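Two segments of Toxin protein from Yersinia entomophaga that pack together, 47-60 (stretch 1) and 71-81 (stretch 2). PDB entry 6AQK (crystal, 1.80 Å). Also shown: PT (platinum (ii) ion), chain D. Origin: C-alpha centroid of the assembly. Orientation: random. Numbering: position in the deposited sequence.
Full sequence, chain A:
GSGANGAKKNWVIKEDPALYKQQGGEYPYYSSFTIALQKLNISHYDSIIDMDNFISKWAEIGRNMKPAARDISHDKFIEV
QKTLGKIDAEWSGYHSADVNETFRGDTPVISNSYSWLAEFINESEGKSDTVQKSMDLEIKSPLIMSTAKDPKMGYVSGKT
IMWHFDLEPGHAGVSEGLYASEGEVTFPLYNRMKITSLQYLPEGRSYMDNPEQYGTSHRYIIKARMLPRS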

# COMPACT_ATOMS: atom_id res chain seq x y z
N SER A 47 2.01 -6.98 19.35
CA SER A 47 2.31 -8.27 19.94
C SER A 47 3.64 -8.77 19.40
O SER A 47 3.68 -9.81 18.79
CB SER A 47 1.15 -9.24 19.62
OG SER A 47 1.23 -9.73 18.27
N ILE A 48 4.74 -8.06 19.63
CA ILE A 48 6.05 -8.48 19.14
C ILE A 48 6.80 -9.09 20.31
O ILE A 48 7.26 -8.37 21.17
CB ILE A 48 6.84 -7.31 18.51
CG1 ILE A 48 6.04 -6.76 17.32
CG2 ILE A 48 8.26 -7.77 18.12
CD1 ILE A 48 6.51 -5.44 16.77
N ILE A 49 6.98 -10.40 20.32
CA ILE A 49 7.49 -11.11 21.52
C ILE A 49 9.02 -11.07 21.57
O ILE A 49 9.59 -10.69 22.57
CB ILE A 49 6.93 -12.55 21.58
CG1 ILE A 49 5.38 -12.52 21.57
CG2 ILE A 49 7.43 -13.32 22.80
CD1 ILE A 49 4.72 -11.59 22.58
N ASP A 50 9.66 -11.38 20.45
CA ASP A 50 11.11 -11.32 20.33
C ASP A 50 11.59 -9.96 19.75
O ASP A 50 11.97 -9.91 18.57
CB ASP A 50 11.60 -12.51 19.45
CG ASP A 50 13.11 -12.72 19.50
OD1 ASP A 50 13.84 -11.87 20.07
OD2 ASP A 50 13.56 -13.76 18.94
N MET A 51 11.59 -8.93 20.62
CA MET A 51 12.14 -7.55 20.36
C MET A 51 13.48 -7.61 19.60
O MET A 51 13.72 -6.92 18.59
CB MET A 51 12.36 -6.78 21.72
CG MET A 51 12.00 -5.28 21.80
SD MET A 51 11.88 -4.46 23.48
CE MET A 51 10.45 -5.40 24.07
N ASP A 52 14.38 -8.45 20.06
CA ASP A 52 15.77 -8.36 19.60
C ASP A 52 15.88 -8.84 18.20
O ASP A 52 16.62 -8.28 17.38
CB ASP A 52 16.66 -9.25 20.47
CG ASP A 52 16.31 -9.14 21.92
OD1 ASP A 52 16.66 -8.10 22.52
OD2 ASP A 52 15.64 -10.08 22.43
N ASN A 53 15.18 -9.93 17.91
CA ASN A 53 15.17 -10.43 16.57
C ASN A 53 14.44 -9.44 15.63
O ASN A 53 14.84 -9.30 14.49
CB ASN A 53 14.53 -11.83 16.43
CG ASN A 53 14.87 -12.44 15.10
OD1 ASN A 53 16.02 -12.36 14.68
ND2 ASN A 53 13.85 -12.94 14.35
N PHE A 54 13.34 -8.85 16.11
CA PHE A 54 12.60 -7.90 15.28
C PHE A 54 13.51 -6.73 14.90
O PHE A 54 13.66 -6.33 13.71
CB PHE A 54 11.33 -7.44 15.99
CG PHE A 54 10.53 -6.49 15.16
CD1 PHE A 54 9.62 -6.98 14.23
CD2 PHE A 54 10.78 -5.13 15.20
CE1 PHE A 54 8.93 -6.10 13.42
CE2 PHE A 54 10.12 -4.25 14.34
CZ PHE A 54 9.20 -4.74 13.49
N ILE A 55 14.15 -6.17 15.91
CA ILE A 55 14.99 -5.01 15.70
C ILE A 55 16.07 -5.31 14.71
O ILE A 55 16.33 -4.50 13.79
CB ILE A 55 15.51 -4.45 17.04
CG1 ILE A 55 14.35 -3.78 17.78
CG2 ILE A 55 16.61 -3.43 16.82
CD1 ILE A 55 14.52 -3.63 19.29
N SER A 56 16.69 -6.48 14.84
CA SER A 56 17.74 -6.89 13.95
C SER A 56 17.33 -6.95 12.44
O SER A 56 17.98 -6.39 11.52
CB SER A 56 18.31 -8.22 14.44
OG SER A 56 19.29 -8.63 13.52
N LYS A 57 16.18 -7.57 12.21
CA LYS A 57 15.60 -7.63 10.88
C LYS A 57 15.22 -6.24 10.38
O LYS A 57 15.49 -5.88 9.24
CB LYS A 57 14.32 -8.50 10.94
CG LYS A 57 13.68 -8.79 9.58
CD LYS A 57 14.70 -9.35 8.59
CE LYS A 57 14.17 -10.56 7.88
NZ LYS A 57 15.29 -11.23 7.18
N TRP A 58 14.56 -5.48 11.25
CA TRP A 58 14.14 -4.12 10.90
C TRP A 58 15.37 -3.29 10.45
O TRP A 58 15.33 -2.62 9.39
CB TRP A 58 13.43 -3.50 12.11
CG TRP A 58 12.92 -2.12 11.90
CD1 TRP A 58 12.57 -1.51 10.71
CD2 TRP A 58 12.68 -1.19 12.92
NE1 TRP A 58 12.12 -0.22 10.97
CE2 TRP A 58 12.18 -0.01 12.33
CE3 TRP A 58 12.85 -1.23 14.31
CZ2 TRP A 58 11.90 1.15 13.09
CZ3 TRP A 58 12.58 -0.13 15.04
CH2 TRP A 58 12.10 1.06 14.44
N ALA A 59 16.46 -3.40 11.20
CA ALA A 59 17.69 -2.61 10.87
C ALA A 59 18.22 -3.00 9.49
O ALA A 59 18.60 -2.15 8.66
CB ALA A 59 18.75 -2.78 11.97
N GLU A 60 18.21 -4.29 9.22
CA GLU A 60 18.67 -4.82 7.95
C GLU A 60 17.87 -4.23 6.82
O GLU A 60 18.46 -3.70 5.87
CB GLU A 60 18.56 -6.33 7.99
CG GLU A 60 18.89 -7.16 6.75
CD GLU A 60 18.58 -8.64 7.03
OE1 GLU A 60 18.87 -9.13 8.16
OE2 GLU A 60 17.97 -9.29 6.18
PT PT D . 13.76 -3.46 23.26
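Stretch 2 (71-81) DISHDKFIEVQ

How does the backbone of stretch 2 run relative to stretch 1? Stretch 2 begins as loop at Asp71, with Ile72 extended (phi/psi -96/131) and Ser73 more so, then turns into a helix from His74 to Gln81 that continues later in the chain. Its N-terminus is capped by Ser73, whose OG, with chi1 in p, accepts from Lys76 N at 3.2 Å, while Ser73 O takes the first helical bond, from Phe77 N, at 2.8 Å. The helix crosses helix 51-60 at right angles, with an angle of 90° between the two directions and 10.7 Å between the axes at closest approach. The nearest backbone approach is at the loop, where the CA atoms of Ile72 and Ala59 are 5.7 Å apart and those of Ser73 and Ile55 6.9 Å. At the other end, Gln81 CA lies 9.7 Å from Ile48 CA.

Which side chain of stretch 2 locks into stretch 1? Phe77 does, as a knob in a hole formed by Met51, Phe54, Ile55 and Trp58. Its chi1 is 175° (t) and its chi2 84°, and Met51 CG lies over one face of the Phe77 ring, 4.2 Å from Phe77 CE2. Around the edge, Phe77 CE1 is 3.4 Å from Phe54 CD2 and Phe77 CZ is 3.7 Å from Ile48 CD1. Ile55 CG1 adds a contact of 4.0 Å to Phe77 CD1. The rings of Phe54 and Phe77 meet obliquely, their planes at 71° and their centroids 5.5 Å apart. Phe77 is buried, and stretch 1 covers 116 Å² of it.

What does Trp58 rest against? Its indole reaches the loop as well as the helix. Ile72, with chi1 at -81° (m) and chi2 at 169° (t), places CD1 over the five-membered ring, 3.6 Å from its centroid and only 8° off the normal, a CH-pi contact. Ile72 CG2 also packs 3.7 Å from Trp58 CE3 and 3.8 Å from Ala59 CB, so this one residue packs against both Trp58 and its neighbour Ala59. At the indole's edge, Trp58 CZ3 comes within 3.4 Å of Phe77 CA, and Trp58 CH2 within 3.7 Å of Lys76 C, bringing the ring up against the helix backbone itself. Farther along, Val80 CG2 is 3.9 Å from Trp58 CZ2.

Do polar atoms or the metal join the two stretches? No hydrogen bond or salt bridge spans them; the protein contact is chiefly apolar and buries 620 Å² in all. The platinum ion supplies a separate link, bound by Met51 SD at 2.1 Å and by His74 ND1 at 2.4 Å. With both atoms bound to the ion, Met51 SD lies 3.7 Å from His74 ND1, at the edge of the imidazole. The CA-to-CB bond of His74 points away from stretch 1, yet its chi1 of 152° (t) and chi2 of 88° still let ND1 reach the ion.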

# COMPACT_ATOMS: atom_id res chain seq x y z
N ASP A 71 19.02 5.02 11.94
CA ASP A 71 19.03 5.17 13.42
C ASP A 71 18.06 4.17 14.09
O ASP A 71 17.15 4.58 14.80
CB ASP A 71 18.71 6.62 13.84
N ILE A 72 18.23 2.87 13.83
CA ILE A 72 17.28 1.88 14.32
C ILE A 72 17.83 1.30 15.64
O ILE A 72 18.97 0.88 15.69
CB ILE A 72 16.92 0.83 13.24
CG1 ILE A 72 15.87 1.40 12.30
CG2 ILE A 72 16.40 -0.46 13.88
CD1 ILE A 72 15.64 0.58 11.07
N SER A 73 16.98 1.25 16.67
CA SER A 73 17.36 0.99 18.05
C SER A 73 16.10 0.68 18.85
O SER A 73 15.00 0.84 18.35
CB SER A 73 18.01 2.25 18.66
OG SER A 73 17.03 3.29 18.74
N HIS A 74 16.26 0.34 20.14
CA HIS A 74 15.13 0.03 20.95
C HIS A 74 14.27 1.26 21.11
O HIS A 74 13.05 1.15 21.08
CB HIS A 74 15.55 -0.55 22.32
CG HIS A 74 14.56 -0.29 23.41
ND1 HIS A 74 13.51 -1.13 23.68
CD2 HIS A 74 14.46 0.73 24.30
CE1 HIS A 74 12.80 -0.64 24.68
NE2 HIS A 74 13.36 0.48 25.08
N ASP A 75 14.89 2.45 21.27
CA ASP A 75 14.14 3.74 21.34
C ASP A 75 13.31 4.01 20.07
O ASP A 75 12.17 4.49 20.14
CB ASP A 75 15.04 4.97 21.53
CG ASP A 75 15.78 4.97 22.87
OD1 ASP A 75 15.30 4.32 23.82
OD2 ASP A 75 16.85 5.61 22.96
N LYS A 76 13.90 3.74 18.92
CA LYS A 76 13.19 4.02 17.72
C LYS A 76 12.07 2.97 17.60
O LYS A 76 10.94 3.29 17.15
CB LYS A 76 14.16 4.05 16.55
CG LYS A 76 13.66 4.72 15.32
CD LYS A 76 13.54 6.20 15.54
CE LYS A 76 13.11 6.88 14.26
NZ LYS A 76 13.09 8.36 14.43
N PHE A 77 12.34 1.76 18.10
CA PHE A 77 11.34 0.69 18.11
C PHE A 77 10.12 1.15 18.87
O PHE A 77 8.99 1.01 18.41
CB PHE A 77 11.89 -0.63 18.73
CG PHE A 77 10.84 -1.71 18.84
CD1 PHE A 77 10.54 -2.52 17.77
CD2 PHE A 77 10.11 -1.88 20.01
CE1 PHE A 77 9.51 -3.47 17.85
CE2 PHE A 77 9.11 -2.82 20.11
CZ PHE A 77 8.80 -3.62 19.02
N ILE A 78 10.35 1.68 20.07
CA ILE A 78 9.24 2.14 20.92
C ILE A 78 8.48 3.29 20.29
O ILE A 78 7.25 3.31 20.34
CB ILE A 78 9.70 2.45 22.36
CG1 ILE A 78 10.20 1.16 23.05
CG2 ILE A 78 8.54 3.05 23.17
CD1 ILE A 78 9.14 0.08 23.24
N GLU A 79 9.22 4.22 19.68
CA GLU A 79 8.58 5.36 19.05
C GLU A 79 7.61 4.94 17.89
O GLU A 79 6.44 5.41 17.82
CB GLU A 79 9.64 6.34 18.60
CG GLU A 79 9.17 7.64 17.93
CD GLU A 79 10.30 8.31 17.15
OE1 GLU A 79 11.49 8.08 17.43
OE2 GLU A 79 10.02 9.08 16.23
N VAL A 80 8.12 4.08 17.01
CA VAL A 80 7.39 3.63 15.84
C VAL A 80 6.16 2.83 16.27
O VAL A 80 5.07 3.07 15.80
CB VAL A 80 8.29 2.92 14.84
CG1 VAL A 80 7.41 2.25 13.74
CG2 VAL A 80 9.35 3.88 14.28
N GLN A 81 6.32 1.89 17.22
CA GLN A 81 5.21 1.09 17.73
C GLN A 81 4.08 1.95 18.32
O GLN A 81 2.92 1.76 18.03
CB GLN A 81 5.74 0.03 18.73
CG GLN A 81 4.71 -0.93 19.23
CD GLN A 81 5.26 -1.87 20.28
OE1 GLN A 81 5.79 -1.39 21.28
NE2 GLN A 81 5.18 -3.20 20.02